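Local coordinates for protein putative glutathione S-transferase (Corynebacterium glutamicum, PDB 3M1G) that probably acts as a glutathione transferase of the ECM4-like, Omega-related group, with a thioredoxin-like domain followed by a helical domain, at residues Ala67-Trp72 and Gly95-Asp99; Arg81-Leu85 and Phe168-Pro174; Thr158-Asn162 and Glu243-Arg247; Leu223-Glu227 and Met273-Trp277; Asp291-Glu297 and Val354-Phe360. One frame throughout, in Å; residues are numbered along the deposited sequence. Where two conformers were deposited one is given.

In the fold
All five contacts lie in one two-domain glutathione S-transferase chain. Contacts 1 and 2 use opposite ends of helix 71-83 in the thioredoxin-like domain, centres about 24 Å apart; contact 1 holds the predicted nucleophile Cys70. Contact 2 meets the linker after helix 154-163 and touches contact 3, about 13 Å away between centres, where His169 meets Phe161. Contact 3 bridges the domains; contact 4, about 21 Å from it between centres, lies wholly in the helical domain. Segments of contacts 1 and 2, 2 and 3, and 3 and 4 alternate along the chain. Contact 5 closes the series, bringing the tail to helix 295-305; it touches contact 1 by packing of Arg68 on Glu297 and contact 2 through the Arg81-Asp291 salt bridge.

Contact 1: Ala67-Trp72 and Gly95-Asp99; sequences ARACPW and GPTHD
Pro96 lays its ring along Ala67, Ala69 and Cys70: CD is 3.8 Å from Ala67 CB, CG 3.8 Å from Ala69 CB, and CB 3.9 Å from Cys70 CB. CA atoms pair Ala67 with Gly95 at 5.3 Å and Cys70 with Pro96 at 5.5 Å. Ala67 is extended (-137/136); the chain then turns through Arg68 and Ala69, Cys70 N weakly hydrogen-bonding Ala67 O (3.3 Å). Cys70 (chi1 t) is the N-cap of helix 71-83, its side chain capping a backbone N just past Trp72. Residues 95-99 are irregular, extended at Gly95 (-91/153) and Pro96 (-64/160) and turning at His98 (-73/-21). Trp72 (chi1 m) meets His98 (chi1 m) obliquely, CD1 to CB 3.7 Å, five-membered ring and imidazole centroids 5.1 Å apart at 79°. A cysteine here is characteristic of Omega-like transferases; Cys70 is the predicted nucleophile. The helix start meets the loop after strand 90-93, with His301 of helix 295-305 against Ala69 and Pro96, and Tyr201 of helix 199-204, predicted proton donor/acceptor, beside Trp72.

Contact 2: Arg81-Leu85 and Phe168-Pro174; sequences RLLGL and FHREGAP
A Schellman motif ends helix 71-83 here, and the loop 168-174 takes up the carbonyls left exposed. Gly84, at phi/psi 77/40, leaves the helix, its N hydrogen-bonded to Arg81 O at 3.2 Å; a CB there would lie 2.6 Å from Arg170 CB. Nearest CA pairs are Leu83-His169 (5.3 Å) and Gly84-Arg170 (4.8 Å). Arg170 N donates to Leu83 O at 2.9 Å, and the Arg170 guanidinium (chi1 t, chi2 t, chi3 p) grips Leu82 O from NH1 and NH2, both 2.9 Å; NH2 also serves Thr343 O. A type II turn, Arg170 to Ala173, is closed by Ala173 N to Arg170 O (3.0 Å). His169 NE2 is hydrogen-bonded to Phe161 O, and Arg81 pairs with Asp291 and Glu86. Leu85 CD2 packs on Phe168 CB at 3.7 Å. The contact joins the thioredoxin-like helix to the linker that leads from helix 154-163 into the helical domain. Leu83 (m, t) covers one face of the His169 ring in a CH-pi contact, CD2 4.2 Å from the centroid, 15° off the normal.

Contact 3: Thr158-Asn162 and Glu243-Arg247; sequences TIDFN and EADIR
This is a buried polar contact between the domains, joining helix 154-163, the last helix of the thioredoxin-like domain, to the first turn of helix 243-253 in the helical domain. The short segments run roughly antiparallel, at 144° with axes 11.9 Å apart, so side chains rather than backbones bridge the gap; the nearest CA atoms, Thr158 and Glu243, are 7.9 Å apart. Glu243 (chi1 t, chi2 p) reaches across, and Thr158 OG1 (chi1 p) donates to its OE2 at 2.5 Å. The same OE2 takes NE and NH1 of Arg247 (m, t, t), each at 2.8 Å, in a salt bridge within helix 243-253. OE1 of Glu243 accepts a hydrogen bond from water 1 at 2.5 Å, and that water accepts from Asn162 ND2 at 3.0 Å. Asn162 ND2 also hydrogen-bonds weakly to Thr158 O (2.9 Å). Ile159 packs against carboxylate and guanidinium, CD1 3.7 Å from Glu243 CD and CG1 3.6 Å from Arg247 NH1. Asp245 OD2 accepts from Thr242 N, consistent with the N-capping box known at this GST helix. The Glu243 carboxylate is thus balanced by one arginine, a hydroxyl and a water, which lets a charge be buried between the helices.

Contact 4: Leu223-Glu227 and Met273-Trp277; sequences LDWLE and MPNLW
Glu227, on helix 209-229, turns its carboxylate to the start of helix 274-284 and accepts from its first NH groups: OE2 from Asn275 N and OE1 from Leu276 N, both at 2.9 Å with N-H...O angles of 159°. Asn275 ND2 adds a weak hydrogen bond to Glu227 OE2 at 3.0 Å. The first-turn NH groups of a helix lack backbone acceptors, so the carboxylate of another helix supplies the acceptors; Met273, the N-cap residue, has phi/psi -110/100, and its O accepts from Trp277 N at 2.8 Å. The reach of Glu227 comes from chi1 t and chi2 p, with CA 5.5 Å from Asn275 CA, and it is the most covered residue of a 351 Å² contact. Met273, deposited as selenomethionine, has all three chi angles m, which carries CE to 3.5 Å from Asp224 OD1; that carboxylate forms its salt bridge with Arg267. Beneath the carboxylate Leu276 (m, t) packs, CD2 4.1 Å from Leu226 CB and CD1 4.4 Å from Leu223 CD2. Within the helical domain, Val196 and Ile192 of helix 182-197 back Leu223 and Leu226, while Leu248 and Leu252 of helix 243-253 touch Leu226 and Leu276.

Contact 5: Asp291-Glu297 and Val354-Phe360; sequences DTTDFTE and VKNPEPF
An N-capped helix start meets the C-terminal tail here: Asp294 (chi1 t) caps helix 295-305, its OD1 accepting from Glu297 N at 3.1 Å, while its OD2 faces the loop 354-360. Val354, Asn356 and Phe295, with Asp294 close behind, have the most surface covered in the 416 Å² contact. Asn356 (chi1 m) donates to OD2 of Asp294 from both ND2 (2.9 Å) and backbone N (3.2 Å), so one carboxylate caps the helix and holds the tail. The nearest CA pair is Asp294-Val354, 5.6 Å. Val354 (chi1 t) fits beside the short 3-10 turn, CG2 3.4 Å from Asp291 O and 3.6 Å from Thr293 O. Phe295 (chi1 m) has CD2 4.0 Å from Glu358 CG and CE2 4.5 Å from Phe360 CZ. Outside, Asp291 pairs with Arg81 of helix 71-83. The tail thus folds back on the last helix of the GST core. A bridging water lies in the seam: water 3 donates to Asp294 OD2 at 2.6 Å and accepts from Lys355 N at 2.8 Å.

Contact 1: Ala67-Trp72 and Gly95-Asp99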
# COMPACT_ATOMS: atom_id res chain seq x y z
N ALA A 67 11.22 4.65 22.66
CA ALA A 67 10.52 5.56 21.74
C ALA A 67 9.31 4.81 21.22
O ALA A 67 9.43 3.63 20.83
CB ALA A 67 11.45 5.99 20.56
N ARG A 68 8.17 5.47 21.18
CA ARG A 68 6.94 4.86 20.64
C ARG A 68 7.08 4.34 19.22
O ARG A 68 6.54 3.30 18.89
CB ARG A 68 5.78 5.86 20.67
CG ARG A 68 5.32 6.26 22.06
CD ARG A 68 4.68 5.05 22.81
NE ARG A 68 4.13 5.50 24.08
CZ ARG A 68 3.92 4.73 25.15
NH1 ARG A 68 4.22 3.42 25.14
NH2 ARG A 68 3.42 5.27 26.26
N ALA A 69 7.83 5.05 18.39
CA ALA A 69 7.91 4.69 16.96
C ALA A 69 8.79 3.49 16.67
O ALA A 69 8.64 2.82 15.66
CB ALA A 69 8.40 5.93 16.12
N CYS A 70 9.74 3.23 17.55
CA CYS A 70 10.82 2.28 17.30
C CYS A 70 10.38 0.86 17.65
O CYS A 70 10.00 0.62 18.80
CB CYS A 70 12.05 2.69 18.15
SG CYS A 70 13.40 1.46 18.12
N PRO A 71 10.42 -0.08 16.69
CA PRO A 71 10.00 -1.46 16.99
C PRO A 71 10.88 -2.22 18.01
O PRO A 71 10.38 -3.04 18.79
CB PRO A 71 10.04 -2.15 15.62
CG PRO A 71 11.03 -1.33 14.80
CD PRO A 71 10.88 0.08 15.29
N TRP A 72 12.18 -1.96 18.00
CA TRP A 72 13.07 -2.60 18.93
C TRP A 72 12.73 -2.16 20.35
O TRP A 72 12.67 -2.98 21.26
CB TRP A 72 14.53 -2.27 18.58
CG TRP A 72 14.82 -2.25 17.13
CD1 TRP A 72 14.97 -1.12 16.32
CD2 TRP A 72 14.93 -3.38 16.26
NE1 TRP A 72 15.18 -1.51 15.01
CE2 TRP A 72 15.19 -2.88 14.94
CE3 TRP A 72 14.86 -4.75 16.45
CZ2 TRP A 72 15.37 -3.73 13.85
CZ3 TRP A 72 15.04 -5.60 15.36
CH2 TRP A 72 15.30 -5.08 14.07
N GLY A 95 13.06 10.06 21.03
CA GLY A 95 13.09 9.64 19.59
C GLY A 95 13.94 8.42 19.19
O GLY A 95 14.94 8.10 19.84
N PRO A 96 13.55 7.71 18.10
CA PRO A 96 14.33 6.52 17.66
C PRO A 96 15.77 6.80 17.20
O PRO A 96 16.11 7.94 16.84
CB PRO A 96 13.50 5.96 16.48
CG PRO A 96 12.09 6.44 16.75
CD PRO A 96 12.26 7.82 17.38
N THR A 97 16.60 5.75 17.19
CA THR A 97 18.01 5.88 16.76
C THR A 97 18.49 4.77 15.80
O THR A 97 19.36 5.04 14.97
CB THR A 97 18.97 5.96 18.00
OG1 THR A 97 18.77 4.81 18.84
CG2 THR A 97 18.76 7.28 18.82
N HIS A 98 17.93 3.55 15.90
CA HIS A 98 18.38 2.41 15.08
C HIS A 98 17.94 2.48 13.60
O HIS A 98 18.53 1.80 12.77
CB HIS A 98 17.86 1.06 15.63
CG HIS A 98 18.51 0.59 16.92
ND1 HIS A 98 19.85 0.30 17.04
CD2 HIS A 98 17.95 0.29 18.13
CE1 HIS A 98 20.11 -0.10 18.28
NE2 HIS A 98 18.98 -0.12 18.96
N ASP A 99 16.91 3.26 13.27
CA ASP A 99 16.36 3.26 11.88
C ASP A 99 17.34 3.77 10.80
O ASP A 99 17.64 4.97 10.72
CB ASP A 99 15.00 4.00 11.80
CG ASP A 99 15.04 5.42 12.38
OD1 ASP A 99 16.00 5.78 13.12
OD2 ASP A 99 14.09 6.18 12.11

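Contact 2: Arg81-Leu85 and Phe168-Pro174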
# COMPACT_ATOMS: atom_id res chain seq x y z
N ARG A 81 5.31 -4.02 30.52
CA ARG A 81 3.90 -4.03 30.88
C ARG A 81 3.36 -5.45 31.21
O ARG A 81 2.69 -5.64 32.23
CB ARG A 81 3.07 -3.35 29.80
CG ARG A 81 1.56 -3.36 30.09
CD ARG A 81 0.84 -2.15 29.56
NE ARG A 81 -0.58 -2.28 29.85
CZ ARG A 81 -1.13 -2.12 31.07
NH1 ARG A 81 -0.39 -1.76 32.12
NH2 ARG A 81 -2.42 -2.30 31.22
N LEU A 82 3.64 -6.43 30.36
CA LEU A 82 3.12 -7.75 30.56
C LEU A 82 3.56 -8.31 31.91
O LEU A 82 2.77 -8.94 32.61
CB LEU A 82 3.56 -8.70 29.44
CG LEU A 82 2.83 -8.60 28.10
CD1 LEU A 82 3.52 -9.51 27.09
CD2 LEU A 82 1.36 -8.99 28.28
N LEU A 83 4.83 -8.06 32.28
CA LEU A 83 5.39 -8.62 33.50
C LEU A 83 5.09 -7.84 34.77
O LEU A 83 5.33 -8.36 35.86
CB LEU A 83 6.90 -8.79 33.36
CG LEU A 83 7.28 -9.76 32.22
CD1 LEU A 83 8.83 -9.79 32.10
CD2 LEU A 83 6.72 -11.17 32.44
N GLY A 84 4.61 -6.61 34.64
CA GLY A 84 4.31 -5.77 35.80
C GLY A 84 5.56 -5.18 36.41
O GLY A 84 5.69 -5.13 37.64
N LEU A 85 6.49 -4.75 35.56
CA LEU A 85 7.69 -4.08 35.99
C LEU A 85 7.56 -2.57 35.93
O LEU A 85 8.54 -1.86 36.20
CB LEU A 85 8.91 -4.56 35.19
CG LEU A 85 9.27 -6.03 35.35
CD1 LEU A 85 10.40 -6.43 34.41
CD2 LEU A 85 9.66 -6.34 36.86
N PHE A 168 10.42 -9.47 40.95
CA PHE A 168 9.72 -8.19 40.87
C PHE A 168 8.50 -8.24 39.94
O PHE A 168 7.81 -7.25 39.81
CB PHE A 168 10.65 -7.10 40.39
CG PHE A 168 11.83 -6.82 41.31
CD1 PHE A 168 12.94 -7.62 41.29
CD2 PHE A 168 11.79 -5.78 42.20
CE1 PHE A 168 14.01 -7.41 42.17
CE2 PHE A 168 12.85 -5.52 43.05
CZ PHE A 168 13.95 -6.35 43.05
N HIS A 169 8.26 -9.35 39.24
CA HIS A 169 7.08 -9.47 38.42
C HIS A 169 5.83 -9.35 39.26
O HIS A 169 5.81 -9.74 40.43
CB HIS A 169 6.99 -10.84 37.73
CG HIS A 169 8.08 -11.12 36.75
ND1 HIS A 169 8.22 -12.35 36.15
CD2 HIS A 169 9.09 -10.35 36.28
CE1 HIS A 169 9.25 -12.33 35.34
NE2 HIS A 169 9.81 -11.13 35.40
N ARG A 170 4.75 -8.91 38.63
CA ARG A 170 3.40 -9.02 39.18
C ARG A 170 3.13 -10.48 39.54
O ARG A 170 3.47 -11.38 38.78
CB ARG A 170 2.36 -8.52 38.14
CG ARG A 170 0.88 -8.66 38.55
CD ARG A 170 -0.14 -8.34 37.42
NE ARG A 170 -0.07 -9.28 36.30
CZ ARG A 170 0.63 -9.09 35.18
NH1 ARG A 170 1.35 -7.98 35.00
NH2 ARG A 170 0.64 -10.03 34.26
N GLU A 171 2.51 -10.72 40.69
CA GLU A 171 2.16 -12.09 41.07
C GLU A 171 1.20 -12.65 39.99
O GLU A 171 0.21 -12.01 39.62
CB GLU A 171 1.54 -12.14 42.48
CG GLU A 171 1.45 -13.56 43.10
CD GLU A 171 0.45 -13.65 44.26
OE1 GLU A 171 0.48 -12.78 45.15
OE2 GLU A 171 -0.39 -14.58 44.26
N GLY A 172 1.51 -13.84 39.49
CA GLY A 172 0.72 -14.47 38.43
C GLY A 172 1.12 -14.03 37.01
O GLY A 172 0.44 -14.37 36.06
N ALA A 173 2.22 -13.28 36.86
CA ALA A 173 2.70 -12.82 35.53
C ALA A 173 2.99 -14.00 34.60
O ALA A 173 3.33 -15.03 35.06
CB ALA A 173 3.99 -11.96 35.69
N PRO A 174 2.86 -13.82 33.26
CA PRO A 174 3.09 -14.99 32.42
C PRO A 174 4.58 -15.40 32.37
O PRO A 174 5.47 -14.58 32.57
CB PRO A 174 2.65 -14.51 31.02
CG PRO A 174 2.77 -13.02 31.07
CD PRO A 174 2.37 -12.68 32.49

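Contact 3: Thr158-Asn162 and Glu243-Arg247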
# COMPACT_ATOMS: atom_id res chain seq x y z
N THR A 158 14.98 -7.97 27.11
CA THR A 158 13.70 -8.64 27.31
C THR A 158 13.90 -10.03 27.91
O THR A 158 13.12 -10.45 28.77
CB THR A 158 12.84 -8.71 26.00
OG1 THR A 158 13.64 -9.24 24.93
CG2 THR A 158 12.33 -7.28 25.59
N ILE A 159 14.96 -10.73 27.52
CA ILE A 159 15.24 -12.02 28.13
C ILE A 159 15.48 -11.81 29.62
O ILE A 159 14.92 -12.49 30.47
CB ILE A 159 16.44 -12.75 27.47
CG1 ILE A 159 16.14 -13.12 26.03
CG2 ILE A 159 16.81 -14.00 28.21
CD1 ILE A 159 14.80 -13.87 25.86
N ASP A 160 16.28 -10.81 29.95
CA ASP A 160 16.58 -10.54 31.37
C ASP A 160 15.36 -10.03 32.15
O ASP A 160 15.18 -10.41 33.32
CB ASP A 160 17.79 -9.63 31.51
CG ASP A 160 19.11 -10.33 31.09
OD1 ASP A 160 19.12 -11.59 30.89
OD2 ASP A 160 20.16 -9.64 31.02
N PHE A 161 14.51 -9.22 31.53
CA PHE A 161 13.23 -8.85 32.20
C PHE A 161 12.46 -10.12 32.64
O PHE A 161 11.90 -10.16 33.74
CB PHE A 161 12.29 -8.00 31.32
CG PHE A 161 12.63 -6.55 31.19
CD1 PHE A 161 13.64 -5.92 31.95
CD2 PHE A 161 11.94 -5.78 30.26
CE1 PHE A 161 13.90 -4.59 31.80
CE2 PHE A 161 12.17 -4.46 30.12
CZ PHE A 161 13.15 -3.83 30.89
N ASN A 162 12.39 -11.12 31.76
CA ASN A 162 11.74 -12.39 32.05
C ASN A 162 12.43 -13.24 33.10
O ASN A 162 11.76 -13.79 33.96
CB ASN A 162 11.59 -13.22 30.77
CG ASN A 162 10.43 -12.71 29.90
OD1 ASN A 162 9.27 -12.81 30.31
ND2 ASN A 162 10.75 -12.11 28.74
N GLU A 243 8.03 -14.72 24.11
CA GLU A 243 9.01 -13.78 23.62
C GLU A 243 9.06 -13.66 22.09
O GLU A 243 9.27 -12.56 21.57
CB GLU A 243 10.40 -14.20 24.14
CG GLU A 243 11.61 -13.45 23.61
CD GLU A 243 11.91 -12.11 24.33
OE1 GLU A 243 11.31 -11.84 25.39
OE2 GLU A 243 12.79 -11.35 23.83
N ALA A 244 8.98 -14.78 21.38
CA ALA A 244 8.96 -14.78 19.91
C ALA A 244 7.88 -13.88 19.30
O ALA A 244 8.14 -13.14 18.34
CB ALA A 244 8.83 -16.25 19.37
N ASP A 245 6.68 -13.90 19.88
CA ASP A 245 5.57 -13.06 19.42
C ASP A 245 5.84 -11.58 19.73
O ASP A 245 5.54 -10.68 18.92
CB ASP A 245 4.27 -13.53 20.06
CG ASP A 245 4.00 -14.99 19.84
OD1 ASP A 245 3.82 -15.40 18.66
OD2 ASP A 245 3.95 -15.75 20.86
N ILE A 246 6.48 -11.31 20.87
CA ILE A 246 6.83 -9.97 21.24
C ILE A 246 7.90 -9.36 20.29
O ILE A 246 7.94 -8.14 20.12
CB ILE A 246 7.25 -9.97 22.69
CG1 ILE A 246 5.98 -10.29 23.55
CG2 ILE A 246 7.90 -8.65 23.10
CD1 ILE A 246 6.25 -10.86 24.85
N ARG A 247 8.74 -10.21 19.70
CA ARG A 247 9.71 -9.78 18.72
C ARG A 247 9.10 -9.65 17.30
O ARG A 247 9.57 -8.85 16.51
CB ARG A 247 10.89 -10.71 18.67
CG ARG A 247 11.67 -10.64 19.97
CD ARG A 247 12.96 -11.40 19.87
NE ARG A 247 13.57 -11.55 21.18
CZ ARG A 247 14.80 -12.02 21.40
NH1 ARG A 247 15.24 -12.12 22.65
NH2 ARG A 247 15.59 -12.41 20.40
O HOH W 1 9.23 -10.90 26.47

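Contact 4: Leu223-Glu227 and Met273-Trp277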
# COMPACT_ATOMS: atom_id res chain seq x y z
N LEU A 223 7.75 -14.09 5.28
CA LEU A 223 6.32 -13.86 5.62
C LEU A 223 5.44 -15.03 5.18
O LEU A 223 4.46 -15.41 5.87
CB LEU A 223 5.82 -12.53 5.07
CG LEU A 223 6.41 -11.25 5.69
CD1 LEU A 223 5.93 -9.97 4.93
CD2 LEU A 223 6.10 -11.11 7.19
N ASP A 224 5.77 -15.65 4.04
CA ASP A 224 4.98 -16.82 3.61
C ASP A 224 5.23 -18.03 4.52
O ASP A 224 4.33 -18.82 4.77
CB ASP A 224 5.31 -17.20 2.15
CG ASP A 224 4.66 -16.26 1.13
OD1 ASP A 224 3.63 -15.60 1.43
OD2 ASP A 224 5.20 -16.16 0.00
N TRP A 225 6.48 -18.18 4.99
CA TRP A 225 6.80 -19.19 5.99
C TRP A 225 5.99 -18.93 7.28
O TRP A 225 5.41 -19.85 7.84
CB TRP A 225 8.30 -19.20 6.31
CG TRP A 225 8.66 -19.74 7.65
CD1 TRP A 225 8.47 -21.03 8.10
CD2 TRP A 225 9.31 -19.05 8.72
NE1 TRP A 225 8.91 -21.14 9.38
CE2 TRP A 225 9.44 -19.95 9.79
CE3 TRP A 225 9.78 -17.74 8.88
CZ2 TRP A 225 10.03 -19.59 11.00
CZ3 TRP A 225 10.38 -17.39 10.11
CH2 TRP A 225 10.48 -18.30 11.14
N LEU A 226 5.94 -17.68 7.74
CA LEU A 226 5.19 -17.38 8.97
C LEU A 226 3.67 -17.65 8.82
O LEU A 226 3.01 -18.19 9.72
CB LEU A 226 5.44 -15.95 9.44
CG LEU A 226 6.84 -15.68 9.96
CD1 LEU A 226 7.06 -14.19 10.17
CD2 LEU A 226 7.12 -16.46 11.26
N GLU A 227 3.14 -17.26 7.67
CA GLU A 227 1.72 -17.45 7.37
C GLU A 227 1.40 -18.96 7.46
O GLU A 227 0.37 -19.37 8.03
CB GLU A 227 1.41 -16.89 5.98
CG GLU A 227 0.05 -17.23 5.43
CD GLU A 227 -1.06 -16.49 6.13
OE1 GLU A 227 -0.74 -15.48 6.82
OE2 GLU A 227 -2.23 -16.91 5.99
N MSE A 273 -3.34 -11.46 4.32
CA MSE A 273 -2.65 -12.69 4.71
C MSE A 273 -3.45 -13.25 5.89
O MSE A 273 -3.32 -12.76 7.02
CB MSE A 273 -1.23 -12.39 5.15
CG MSE A 273 -0.33 -11.72 4.09
SE MSE A 273 0.16 -12.92 2.68
CE MSE A 273 1.62 -13.84 3.64
N PRO A 274 -4.31 -14.23 5.65
CA PRO A 274 -5.33 -14.48 6.66
C PRO A 274 -4.81 -14.91 8.03
O PRO A 274 -5.32 -14.41 9.04
CB PRO A 274 -6.20 -15.61 6.06
CG PRO A 274 -5.88 -15.65 4.63
CD PRO A 274 -4.53 -14.97 4.40
N ASN A 275 -3.84 -15.83 8.08
CA ASN A 275 -3.30 -16.22 9.37
C ASN A 275 -2.54 -15.10 10.08
O ASN A 275 -2.78 -14.86 11.28
CB ASN A 275 -2.45 -17.47 9.26
CG ASN A 275 -3.28 -18.66 8.91
OD1 ASN A 275 -4.18 -19.03 9.64
ND2 ASN A 275 -3.03 -19.23 7.75
N LEU A 276 -1.68 -14.39 9.36
CA LEU A 276 -0.95 -13.27 9.98
C LEU A 276 -1.90 -12.21 10.48
O LEU A 276 -1.65 -11.60 11.53
CB LEU A 276 0.06 -12.64 9.01
CG LEU A 276 1.30 -13.52 8.73
CD1 LEU A 276 2.09 -12.95 7.52
CD2 LEU A 276 2.17 -13.59 9.95
N TRP A 277 -2.96 -11.94 9.71
CA TRP A 277 -3.90 -10.87 10.10
C TRP A 277 -4.74 -11.23 11.33
O TRP A 277 -4.97 -10.38 12.18
CB TRP A 277 -4.80 -10.52 8.93
CG TRP A 277 -5.84 -9.46 9.14
CD1 TRP A 277 -7.11 -9.54 8.72
CD2 TRP A 277 -5.71 -8.14 9.77
NE1 TRP A 277 -7.80 -8.40 9.04
CE2 TRP A 277 -6.98 -7.53 9.70
CE3 TRP A 277 -4.67 -7.45 10.40
CZ2 TRP A 277 -7.23 -6.23 10.19
CZ3 TRP A 277 -4.93 -6.17 10.94
CH2 TRP A 277 -6.20 -5.58 10.82

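Contact 5: Asp291-Glu297 and Val354-Phe360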
# COMPACT_ATOMS: atom_id res chain seq x y z
N ASP A 291 -2.25 -1.38 23.69
CA ASP A 291 -2.26 -0.24 24.61
C ASP A 291 -0.87 0.36 24.79
O ASP A 291 -0.70 1.26 25.59
CB ASP A 291 -2.98 -0.59 25.96
CG ASP A 291 -2.23 -1.66 26.82
OD1 ASP A 291 -1.15 -2.18 26.43
OD2 ASP A 291 -2.75 -1.97 27.95
N THR A 292 0.13 -0.15 24.07
CA THR A 292 1.41 0.52 23.97
C THR A 292 1.72 0.96 22.49
O THR A 292 2.86 1.37 22.18
CB THR A 292 2.53 -0.35 24.51
OG1 THR A 292 2.68 -1.54 23.71
CG2 THR A 292 2.26 -0.77 26.02
N THR A 293 0.72 0.84 21.61
CA THR A 293 0.90 1.10 20.17
C THR A 293 0.26 2.44 19.82
O THR A 293 -0.97 2.58 19.91
CB THR A 293 0.27 -0.02 19.33
OG1 THR A 293 0.85 -1.27 19.70
CG2 THR A 293 0.49 0.21 17.80
N ASP A 294 1.11 3.41 19.47
CA ASP A 294 0.65 4.75 19.08
C ASP A 294 0.87 4.92 17.57
O ASP A 294 1.99 5.18 17.11
CB ASP A 294 1.38 5.84 19.88
CG ASP A 294 0.81 7.26 19.65
OD1 ASP A 294 0.39 7.52 18.51
OD2 ASP A 294 0.80 8.09 20.62
N PHE A 295 -0.21 4.75 16.82
CA PHE A 295 -0.11 4.74 15.36
C PHE A 295 0.30 6.10 14.79
O PHE A 295 1.01 6.16 13.79
CB PHE A 295 -1.41 4.27 14.72
CG PHE A 295 -1.66 2.80 14.88
CD1 PHE A 295 -0.94 1.89 14.15
CD2 PHE A 295 -2.65 2.33 15.73
CE1 PHE A 295 -1.19 0.54 14.27
CE2 PHE A 295 -2.90 1.01 15.87
CZ PHE A 295 -2.16 0.09 15.12
N THR A 296 -0.12 7.18 15.45
CA THR A 296 0.26 8.53 15.01
C THR A 296 1.75 8.77 15.14
O THR A 296 2.36 9.27 14.21
CB THR A 296 -0.51 9.61 15.78
OG1 THR A 296 -1.90 9.43 15.53
CG2 THR A 296 -0.10 11.05 15.35
N GLU A 297 2.35 8.39 16.27
CA GLU A 297 3.78 8.61 16.45
C GLU A 297 4.58 7.67 15.58
O GLU A 297 5.63 8.05 15.09
CB GLU A 297 4.20 8.47 17.93
CG GLU A 297 3.68 9.65 18.72
CD GLU A 297 4.30 9.84 20.08
OE1 GLU A 297 5.27 9.14 20.42
OE2 GLU A 297 3.82 10.75 20.81
N VAL A 354 -1.22 5.61 25.67
CA VAL A 354 -1.05 6.05 24.28
C VAL A 354 -1.67 7.46 24.18
O VAL A 354 -2.78 7.68 24.61
CB VAL A 354 -1.72 5.07 23.32
CG1 VAL A 354 -1.94 5.68 21.93
CG2 VAL A 354 -0.87 3.80 23.27
N LYS A 355 -0.86 8.41 23.72
CA LYS A 355 -1.25 9.82 23.66
C LYS A 355 -2.19 10.07 22.49
O LYS A 355 -3.07 10.92 22.59
CB LYS A 355 -0.00 10.72 23.56
CG LYS A 355 0.95 10.61 24.75
CD LYS A 355 0.34 11.22 26.01
CE LYS A 355 1.34 11.26 27.17
NZ LYS A 355 0.73 11.91 28.34
N ASN A 356 -2.05 9.30 21.41
CA ASN A 356 -2.91 9.47 20.23
C ASN A 356 -3.78 8.23 19.93
O ASN A 356 -3.60 7.56 18.91
CB ASN A 356 -2.02 9.82 19.02
CG ASN A 356 -1.13 11.02 19.30
OD1 ASN A 356 -1.56 12.15 19.15
ND2 ASN A 356 0.12 10.78 19.71
N PRO A 357 -4.73 7.92 20.82
CA PRO A 357 -5.48 6.70 20.66
C PRO A 357 -6.41 6.77 19.44
O PRO A 357 -6.98 7.82 19.18
CB PRO A 357 -6.29 6.62 21.96
CG PRO A 357 -6.48 8.06 22.37
CD PRO A 357 -5.21 8.74 21.94
N GLU A 358 -6.52 5.68 18.68
CA GLU A 358 -7.58 5.54 17.68
C GLU A 358 -8.92 5.39 18.38
O GLU A 358 -8.93 5.17 19.60
CB GLU A 358 -7.31 4.31 16.80
CG GLU A 358 -6.08 4.43 15.93
CD GLU A 358 -6.22 5.55 14.86
OE1 GLU A 358 -7.30 5.68 14.25
OE2 GLU A 358 -5.25 6.29 14.63
N PRO A 359 -10.06 5.54 17.64
CA PRO A 359 -11.35 5.47 18.36
C PRO A 359 -11.54 4.11 19.04
O PRO A 359 -12.22 4.01 20.01
CB PRO A 359 -12.42 5.72 17.27
CG PRO A 359 -11.69 6.44 16.13
CD PRO A 359 -10.21 5.97 16.23
N PHE A 360 -10.88 3.06 18.55
CA PHE A 360 -11.04 1.72 19.14
C PHE A 360 -10.04 1.41 20.28
O PHE A 360 -10.09 0.34 20.87
CB PHE A 360 -10.98 0.65 18.01
CG PHE A 360 -9.71 0.73 17.17
CD1 PHE A 360 -8.56 0.10 17.59
CD2 PHE A 360 -9.69 1.48 15.99
CE1 PHE A 360 -7.39 0.18 16.85
CE2 PHE A 360 -8.54 1.57 15.24
CZ PHE A 360 -7.38 0.93 15.66
O HOH W 2 -2.58 3.16 26.28
O HOH W 3 1.76 7.60 22.95
O HOH W 4 -2.69 4.95 18.13
O HOH W 5 -3.46 7.36 16.24
O HOH W 6 2.19 12.53 20.26